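Local coordinates for 3-chlorocatechol 1,2-dioxygenase (Rhodococcus opacus, PDB 2BOY), which catalyses the intradiol ring cleavage of 3-chlorocatechol with molecular oxygen at a ferric iron, a key step in the modified ortho-pathway for chloroaromatic breakdown, at the interface of chains A and B. Residues are numbered along the deposited sequence; one frame, centred on the assembly and turned at random. Chains: chain A/B, 3-chlorocatechol 1,2-dioxygenase.

Helix 3-24 runs through all three contacts. In contacts 1 and 2 the B copy packs on chain A, and the two share A:Phe55 and B:Asn18, their C-alpha centres lying about 14 Å apart. Contact 3, about 14 Å from contact 1 and 23 Å from contact 2 between the same centres, sets the N-terminal half of this B helix against the C-terminal end of its A counterpart. Two-fold symmetry repeats each patch, and the water-bridged Val26-Ile59 pairing appears in contacts 2 and 3 with the chains exchanged. The whole forms a helical linker between two catalytic domains, consistent with the dimer usual for catechol 1,2-dioxygenases.

Contact 1: the interface of chains A and B. Residues chain A 54-55, 178, 184; chain B 10-11, 14, 18.
B:Ile14 packs against A:Phe54, A:Phe55 and A:Trp184, and apolar packing dominates this part of the dimer interface. The CD1 methyl of B:Ile14 sits over one face of the A:Phe54 ring, towards the rim, and touches CD1 of that ring at 3.5 Å in a CH-pi contact. CG1 of B:Ile14 is anti to its carbonyl carbon (chi1 -69°), which carries CD1 to A:Phe54 while the other branch, CG2, meets CE2 of A:Phe55 at 3.9 Å. The A:Trp184 side chain reaches B:Ile14 tip to tip, CZ3 to CD1 at 4.0 Å. Its six-membered ring also turns an edge to the helix backbone: the amide N of B:Gly11 lies in the indole plane, 3.5 Å from CH2, and the lack of a side chain at this glycine probably lets the ring come so near. CG1 of B:Val10 extends the apolar strip, 4.0 Å from CD1 of A:Leu178.

The polar end of the patch is doubtful. As modelled, OD1 of B:Asn18 clashes with the carbonyl O of A:Phe54 at 3.0 Å, since both atoms can only accept. Exchanging the amide O and N would probably give a hydrogen bond there. The modelled ND2, which such an exchange would make the oxygen, lies in the plane of the A:Phe55 ring at its edge, 3.2 Å from CD2, with amide and ring planes 60° apart.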
loop_
_atom_site.group_PDB
_atom_site.type_symbol
_atom_site.label_atom_id
_atom_site.label_comp_id
_atom_site.label_asym_id
_atom_site.label_seq_id
_atom_site.Cartn_x
_atom_site.Cartn_y
_atom_site.Cartn_z
ATOM N N PHE A 54 3.157 1.750 -10.954
ATOM C CA PHE A 54 2.613 0.398 -11.059
ATOM C C PHE A 54 1.142 0.281 -11.415
ATOM O O PHE A 54 0.710 -0.759 -11.940
ATOM C CB PHE A 54 2.892 -0.355 -9.745
ATOM C CG PHE A 54 4.355 -0.684 -9.566
ATOM C CD1 PHE A 54 4.952 -1.614 -10.393
ATOM C CD2 PHE A 54 5.125 -0.030 -8.616
ATOM C CE1 PHE A 54 6.317 -1.926 -10.233
ATOM C CE2 PHE A 54 6.477 -0.311 -8.476
ATOM C CZ PHE A 54 7.051 -1.273 -9.275
ATOM N N PHE A 55 0.376 1.319 -11.108
ATOM C CA PHE A 55 -1.087 1.235 -11.228
ATOM C C PHE A 55 -1.733 2.257 -12.132
ATOM O O PHE A 55 -2.805 1.969 -12.671
ATOM C CB PHE A 55 -1.759 1.284 -9.864
ATOM C CG PHE A 55 -1.260 0.244 -8.942
ATOM C CD1 PHE A 55 -0.463 0.596 -7.872
ATOM C CD2 PHE A 55 -1.532 -1.111 -9.179
ATOM C CE1 PHE A 55 0.063 -0.402 -7.016
ATOM C CE2 PHE A 55 -1.007 -2.103 -8.332
ATOM C CZ PHE A 55 -0.210 -1.747 -7.258
ATOM N N LEU A 178 12.207 -1.098 -4.221
ATOM C CA LEU A 178 11.441 -2.286 -4.584
ATOM C C LEU A 178 11.815 -2.823 -5.992
ATOM O O LEU A 178 11.957 -4.038 -6.193
ATOM C CB LEU A 178 9.936 -1.972 -4.551
ATOM C CG LEU A 178 9.027 -3.002 -5.226
ATOM C CD1 LEU A 178 9.040 -4.336 -4.457
ATOM C CD2 LEU A 178 7.631 -2.428 -5.274
ATOM N N TRP A 184 13.747 -5.851 -11.382
ATOM C CA TRP A 184 13.045 -5.222 -12.508
ATOM C C TRP A 184 13.753 -3.957 -12.934
ATOM O O TRP A 184 14.190 -3.187 -12.091
ATOM C CB TRP A 184 11.622 -4.857 -12.085
ATOM C CG TRP A 184 10.759 -6.035 -11.714
ATOM C CD1 TRP A 184 10.944 -7.351 -12.047
ATOM C CD2 TRP A 184 9.565 -5.978 -10.950
ATOM N NE1 TRP A 184 9.936 -8.119 -11.519
ATOM C CE2 TRP A 184 9.069 -7.296 -10.843
ATOM C CE3 TRP A 184 8.874 -4.938 -10.302
ATOM C CZ2 TRP A 184 7.914 -7.609 -10.121
ATOM C CZ3 TRP A 184 7.708 -5.247 -9.573
ATOM C CH2 TRP A 184 7.236 -6.569 -9.504
ATOM N N VAL B 10 5.760 -10.079 -5.634
ATOM C CA VAL B 10 5.275 -8.719 -5.870
ATOM C C VAL B 10 4.612 -8.579 -7.251
ATOM O O VAL B 10 3.547 -7.976 -7.380
ATOM C CB VAL B 10 6.377 -7.667 -5.629
ATOM C CG1 VAL B 10 5.773 -6.259 -5.765
ATOM C CG2 VAL B 10 6.995 -7.868 -4.204
ATOM N N GLY B 11 5.218 -9.151 -8.280
ATOM C CA GLY B 11 4.611 -9.114 -9.600
ATOM C C GLY B 11 3.195 -9.692 -9.643
ATOM O O GLY B 11 2.316 -9.127 -10.301
ATOM N N ILE B 14 0.798 -7.125 -7.813
ATOM C CA ILE B 14 0.544 -5.943 -8.650
ATOM C C ILE B 14 -0.359 -6.353 -9.810
ATOM O O ILE B 14 -1.326 -5.682 -10.100
ATOM C CB ILE B 14 1.893 -5.341 -9.141
ATOM C CG1 ILE B 14 2.635 -4.718 -7.944
ATOM C CG2 ILE B 14 1.638 -4.279 -10.236
ATOM C CD1 ILE B 14 4.065 -4.219 -8.269
ATOM N N ASN B 18 -4.075 -4.807 -10.710
ATOM C CA ASN B 18 -4.442 -4.241 -12.003
ATOM C C ASN B 18 -5.585 -5.003 -12.700
ATOM O O ASN B 18 -6.375 -4.421 -13.415
ATOM C CB ASN B 18 -3.218 -4.117 -12.940
ATOM C CG ASN B 18 -2.251 -3.024 -12.466
ATOM O OD1 ASN B 18 -1.033 -3.173 -12.521
ATOM N ND2 ASN B 18 -2.803 -1.943 -11.977
#

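Contact 2: the interface of chains A and B. Residues chain A 55, 58-59, 62; chain B 18, 21-22, 25-27, 31.
A:Val62 lays its two methyls on the backbone where helix 3-24 of chain B gives way to the loop after it. CG2 touches CA of B:Lys25 at 3.8 Å and the carbonyl O of B:Val26 at 3.6 Å, while CG1 faces the carbonyl O of B:Ile21. CG1 almost eclipses the backbone N of A:Val62 (chi1 -7°), an unfavourable torsion that may mark strain or an uncertain placement. A:Ile59, one turn earlier on the same helix, adds a second anchor. Its CD1 tip meets CG1 of B:Val26 at 3.4 Å, a snug approach for two methyl groups, and its CG1 lies against CD1 of B:Tyr31 at 3.7 Å. Thus one ethyl arm is shared between the loop valine and the tyrosine ring. B:Ile21 supplies the opposing wall: its CG2, anti to the backbone N, reaches CB of A:Ala58 at 3.7 Å and also touches CD1 of A:Ile59. No direct polar bond crosses the patch. Water 1 instead links the main chains, 2.7 Å from O of A:Ile59 and 2.8 Å from O of B:Val26, offering a donor to two carbonyls that cannot bond to each other. In the fold, helix 56-64 of chain A packs here against the C-terminal half of B helix 3-24, the following loop and the start of helix 28-43.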
loop_
_atom_site.group_PDB
_atom_site.type_symbol
_atom_site.label_atom_id
_atom_site.label_comp_id
_atom_site.label_asym_id
_atom_site.label_seq_id
_atom_site.Cartn_x
_atom_site.Cartn_y
_atom_site.Cartn_z
ATOM N N PHE A 55 0.376 1.319 -11.108
ATOM C CA PHE A 55 -1.087 1.235 -11.228
ATOM C C PHE A 55 -1.733 2.257 -12.132
ATOM O O PHE A 55 -2.805 1.969 -12.671
ATOM C CB PHE A 55 -1.759 1.284 -9.864
ATOM C CG PHE A 55 -1.260 0.244 -8.942
ATOM C CD1 PHE A 55 -0.463 0.596 -7.872
ATOM C CD2 PHE A 55 -1.532 -1.111 -9.179
ATOM C CE1 PHE A 55 0.063 -0.402 -7.016
ATOM C CE2 PHE A 55 -1.007 -2.103 -8.332
ATOM C CZ PHE A 55 -0.210 -1.747 -7.258
ATOM N N ALA A 58 -3.138 1.183 -15.595
ATOM C CA ALA A 58 -4.394 0.406 -15.572
ATOM C C ALA A 58 -5.594 1.337 -15.428
ATOM O O ALA A 58 -6.634 1.143 -16.060
ATOM C CB ALA A 58 -4.391 -0.627 -14.422
ATOM N N ILE A 59 -5.467 2.315 -14.550
ATOM C CA ILE A 59 -6.551 3.291 -14.337
ATOM C C ILE A 59 -6.774 4.080 -15.651
ATOM O O ILE A 59 -7.929 4.289 -16.130
ATOM C CB ILE A 59 -6.180 4.233 -13.166
ATOM C CG1 ILE A 59 -6.144 3.458 -11.820
ATOM C CG2 ILE A 59 -7.107 5.490 -13.166
ATOM C CD1 ILE A 59 -7.563 3.135 -11.205
ATOM N N VAL A 62 -8.606 2.179 -18.457
ATOM C CA VAL A 62 -10.088 2.171 -18.402
ATOM C C VAL A 62 -10.689 3.532 -18.794
ATOM O O VAL A 62 -11.697 3.590 -19.514
ATOM C CB VAL A 62 -10.751 1.587 -17.087
ATOM C CG1 VAL A 62 -9.798 0.973 -16.157
ATOM C CG2 VAL A 62 -11.738 2.551 -16.421
ATOM N N ASN B 18 -4.075 -4.807 -10.710
ATOM C CA ASN B 18 -4.442 -4.241 -12.003
ATOM C C ASN B 18 -5.585 -5.003 -12.700
ATOM O O ASN B 18 -6.375 -4.421 -13.415
ATOM C CB ASN B 18 -3.218 -4.117 -12.940
ATOM C CG ASN B 18 -2.251 -3.024 -12.466
ATOM O OD1 ASN B 18 -1.033 -3.173 -12.521
ATOM N ND2 ASN B 18 -2.803 -1.943 -11.977
ATOM N N ILE B 21 -8.757 -3.505 -11.188
ATOM C CA ILE B 21 -8.955 -2.161 -11.726
ATOM C C ILE B 21 -9.633 -2.259 -13.106
ATOM O O ILE B 21 -10.568 -1.500 -13.396
ATOM C CB ILE B 21 -7.597 -1.396 -11.855
ATOM C CG1 ILE B 21 -7.105 -0.913 -10.483
ATOM C CG2 ILE B 21 -7.700 -0.211 -12.853
ATOM C CD1 ILE B 21 -5.672 -0.402 -10.477
ATOM N N LYS B 22 -9.152 -3.173 -13.949
ATOM C CA LYS B 22 -9.697 -3.305 -15.318
ATOM C C LYS B 22 -11.116 -3.896 -15.260
ATOM O O LYS B 22 -12.037 -3.379 -15.900
ATOM C CB LYS B 22 -8.807 -4.240 -16.146
ATOM C CG LYS B 22 -9.371 -4.647 -17.516
ATOM C CD LYS B 22 -8.328 -5.421 -18.299
ATOM C CE LYS B 22 -8.753 -5.681 -19.717
ATOM N NZ LYS B 22 -7.598 -5.502 -20.649
ATOM N N LYS B 25 -13.442 -1.426 -13.633
ATOM C CA LYS B 25 -13.377 -0.101 -14.267
ATOM C C LYS B 25 -13.167 0.974 -13.202
ATOM O O LYS B 25 -13.872 1.999 -13.118
ATOM C CB LYS B 25 -14.630 0.157 -15.138
ATOM C CG LYS B 25 -14.783 -0.849 -16.312
ATOM C CD LYS B 25 -15.986 -0.494 -17.214
ATOM C CE LYS B 25 -16.241 -1.557 -18.287
ATOM N NZ LYS B 25 -15.099 -1.773 -19.244
ATOM N N VAL B 26 -12.145 0.769 -12.370
ATOM C CA VAL B 26 -11.855 1.782 -11.350
ATOM C C VAL B 26 -11.548 3.120 -12.022
ATOM O O VAL B 26 -10.851 3.159 -13.020
ATOM C CB VAL B 26 -10.716 1.314 -10.396
ATOM C CG1 VAL B 26 -10.377 2.390 -9.419
ATOM C CG2 VAL B 26 -11.131 0.013 -9.666
ATOM N N SER B 27 -12.095 4.207 -11.485
ATOM C CA SER B 27 -12.022 5.513 -12.112
ATOM C C SER B 27 -10.820 6.310 -11.590
ATOM O O SER B 27 -10.210 5.939 -10.579
ATOM C CB SER B 27 -13.293 6.315 -11.830
ATOM O OG SER B 27 -13.299 6.828 -10.512
ATOM N N TYR B 31 -9.090 6.425 -7.896
ATOM C CA TYR B 31 -7.623 6.308 -7.767
ATOM C C TYR B 31 -7.067 7.439 -6.909
ATOM O O TYR B 31 -6.219 7.214 -6.021
ATOM C CB TYR B 31 -7.009 6.386 -9.147
ATOM C CG TYR B 31 -5.496 6.305 -9.221
ATOM C CD1 TYR B 31 -4.817 5.170 -8.784
ATOM C CD2 TYR B 31 -4.750 7.382 -9.748
ATOM C CE1 TYR B 31 -3.404 5.097 -8.872
ATOM C CE2 TYR B 31 -3.339 7.312 -9.866
ATOM C CZ TYR B 31 -2.686 6.165 -9.415
ATOM O OH TYR B 31 -1.315 6.044 -9.516
HETATM O O HOH W 1 -10.215 5.152 -14.930
#

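Contact 3: the interface of chains A and B. Residues chain A 20-21, 24-26, 30; chain B 5, 9, 13, 59.
B:Arg5 stretches from CG to NE (CG anti to the backbone N, chi1 170°) and brings its guanidinium to two glutamates of chain A by different means. The A:Glu30 carboxylate meets it side-on, the two planes only 9° apart. NE gives a salt bridge to OE2 at 2.6 Å, and NH2 a nearly straight hydrogen bond (173° at H) to OE1 at 3.0 Å, each oxygen using its syn lone pair. With A:Glu24 the acceptor is the backbone O, gripped end-on: NH1 approaches in the carbonyl plane at 3.1 Å, NH2 from above that plane at 2.9 Å. An alanine in place of B:Arg5 would probably leave the A:Glu30 carboxylate without its charge partner and the A:Glu24 carbonyl without these two donors. CD1 of B:Ile9 lies over the centre of the guanidinium face. CG1 of B:Ile9 packs alongside the aliphatic part of A:Glu24, 3.7 Å from CB. CE of B:Met13 continues the row, 3.8 Å from CG1 of A:Val20. CD1 of B:Ile59 meets CG1 of A:Val26 at 3.5 Å, and water 2 joins the carbonyl oxygens of this pair. A:Val26 and A:Glu30 also line the pocket of a bound phospholipid, perhaps carried over from the cells or the purification. The site thus lies where a stripe of B helix 3-24, together with B helix 56-64, faces the C-terminal end of A helix 3-24 and the turn into helix 28-43.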
loop_
_atom_site.group_PDB
_atom_site.type_symbol
_atom_site.label_atom_id
_atom_site.label_comp_id
_atom_site.label_asym_id
_atom_site.label_seq_id
_atom_site.Cartn_x
_atom_site.Cartn_y
_atom_site.Cartn_z
ATOM N N VAL A 20 -2.011 -15.050 -3.049
ATOM C CA VAL A 20 -0.587 -15.056 -3.339
ATOM C C VAL A 20 0.252 -15.398 -2.086
ATOM O O VAL A 20 1.240 -16.141 -2.160
ATOM C CB VAL A 20 -0.113 -13.689 -3.933
ATOM C CG1 VAL A 20 1.417 -13.672 -4.082
ATOM C CG2 VAL A 20 -0.775 -13.459 -5.292
ATOM N N ILE A 21 -0.097 -14.805 -0.947
ATOM C CA ILE A 21 0.593 -15.154 0.296
ATOM C C ILE A 21 0.555 -16.673 0.536
ATOM O O ILE A 21 1.562 -17.277 0.867
ATOM C CB ILE A 21 -0.039 -14.410 1.504
ATOM C CG1 ILE A 21 0.386 -12.935 1.470
ATOM C CG2 ILE A 21 0.342 -15.132 2.837
ATOM C CD1 ILE A 21 -0.345 -12.043 2.445
ATOM N N GLU A 24 2.534 -18.631 -2.415
ATOM C CA GLU A 24 3.978 -18.465 -2.320
ATOM C C GLU A 24 4.593 -18.721 -0.951
ATOM O O GLU A 24 5.811 -18.640 -0.818
ATOM C CB GLU A 24 4.408 -17.093 -2.859
ATOM C CG GLU A 24 3.968 -16.890 -4.288
ATOM C CD GLU A 24 4.952 -17.478 -5.285
ATOM O OE1 GLU A 24 6.156 -17.693 -4.940
ATOM O OE2 GLU A 24 4.520 -17.703 -6.429
ATOM N N LYS A 25 3.764 -19.042 0.049
ATOM C CA LYS A 25 4.233 -19.260 1.426
ATOM C C LYS A 25 5.060 -18.070 1.922
ATOM O O LYS A 25 6.203 -18.194 2.401
ATOM C CB LYS A 25 5.031 -20.573 1.537
ATOM C CG LYS A 25 4.350 -21.783 0.923
ATOM C CD LYS A 25 3.252 -22.365 1.767
ATOM C CE LYS A 25 2.873 -23.778 1.278
ATOM N NZ LYS A 25 4.093 -24.610 1.035
ATOM N N VAL A 26 4.479 -16.883 1.789
ATOM C CA VAL A 26 5.148 -15.676 2.239
ATOM C C VAL A 26 5.333 -15.816 3.751
ATOM O O VAL A 26 4.411 -16.246 4.440
ATOM C CB VAL A 26 4.323 -14.430 1.844
ATOM C CG1 VAL A 26 4.898 -13.163 2.456
ATOM C CG2 VAL A 26 4.199 -14.328 0.285
ATOM N N GLU A 30 9.345 -11.885 5.705
ATOM C CA GLU A 30 8.910 -11.161 4.509
ATOM C C GLU A 30 7.785 -10.141 4.815
ATOM O O GLU A 30 7.851 -9.007 4.337
ATOM C CB GLU A 30 8.486 -12.162 3.430
ATOM C CG GLU A 30 9.704 -12.944 2.895
ATOM C CD GLU A 30 9.352 -14.125 2.014
ATOM O OE1 GLU A 30 8.238 -14.644 2.108
ATOM O OE2 GLU A 30 10.207 -14.531 1.197
ATOM N N ARG B 5 12.470 -14.452 -6.273
ATOM C CA ARG B 5 11.300 -14.673 -5.416
ATOM C C ARG B 5 10.500 -13.387 -5.169
ATOM O O ARG B 5 9.277 -13.389 -5.240
ATOM C CB ARG B 5 11.734 -15.308 -4.086
ATOM C CG ARG B 5 10.621 -15.356 -3.041
ATOM C CD ARG B 5 10.943 -16.184 -1.789
ATOM N NE ARG B 5 9.837 -16.113 -0.826
ATOM C CZ ARG B 5 8.766 -16.897 -0.857
ATOM N NH1 ARG B 5 8.651 -17.828 -1.798
ATOM N NH2 ARG B 5 7.800 -16.775 0.061
ATOM N N ILE B 9 6.527 -12.802 -6.242
ATOM C CA ILE B 9 5.471 -12.482 -5.290
ATOM C C ILE B 9 4.898 -11.086 -5.567
ATOM O O ILE B 9 3.699 -10.934 -5.710
ATOM C CB ILE B 9 6.018 -12.554 -3.852
ATOM C CG1 ILE B 9 6.418 -14.001 -3.472
ATOM C CG2 ILE B 9 4.995 -11.994 -2.860
ATOM C CD1 ILE B 9 7.282 -14.047 -2.212
ATOM N N MET B 13 1.097 -9.885 -7.192
ATOM C CA MET B 13 0.201 -9.016 -6.428
ATOM C C MET B 13 -0.193 -7.761 -7.212
ATOM O O MET B 13 -1.364 -7.373 -7.258
ATOM C CB MET B 13 0.835 -8.620 -5.075
ATOM C CG MET B 13 0.981 -9.789 -4.102
ATOM S SD MET B 13 1.660 -9.240 -2.543
ATOM C CE MET B 13 1.596 -10.830 -1.564
ATOM N N ILE B 59 -0.570 -14.804 6.431
ATOM C CA ILE B 59 0.812 -15.045 6.847
ATOM C C ILE B 59 0.886 -16.125 7.937
ATOM O O ILE B 59 1.718 -17.063 7.874
ATOM C CB ILE B 59 1.443 -13.718 7.348
ATOM C CG1 ILE B 59 1.527 -12.681 6.201
ATOM C CG2 ILE B 59 2.838 -13.952 7.966
ATOM C CD1 ILE B 59 2.571 -13.093 5.094
HETATM O O HOH W 2 4.259 -17.215 6.985
#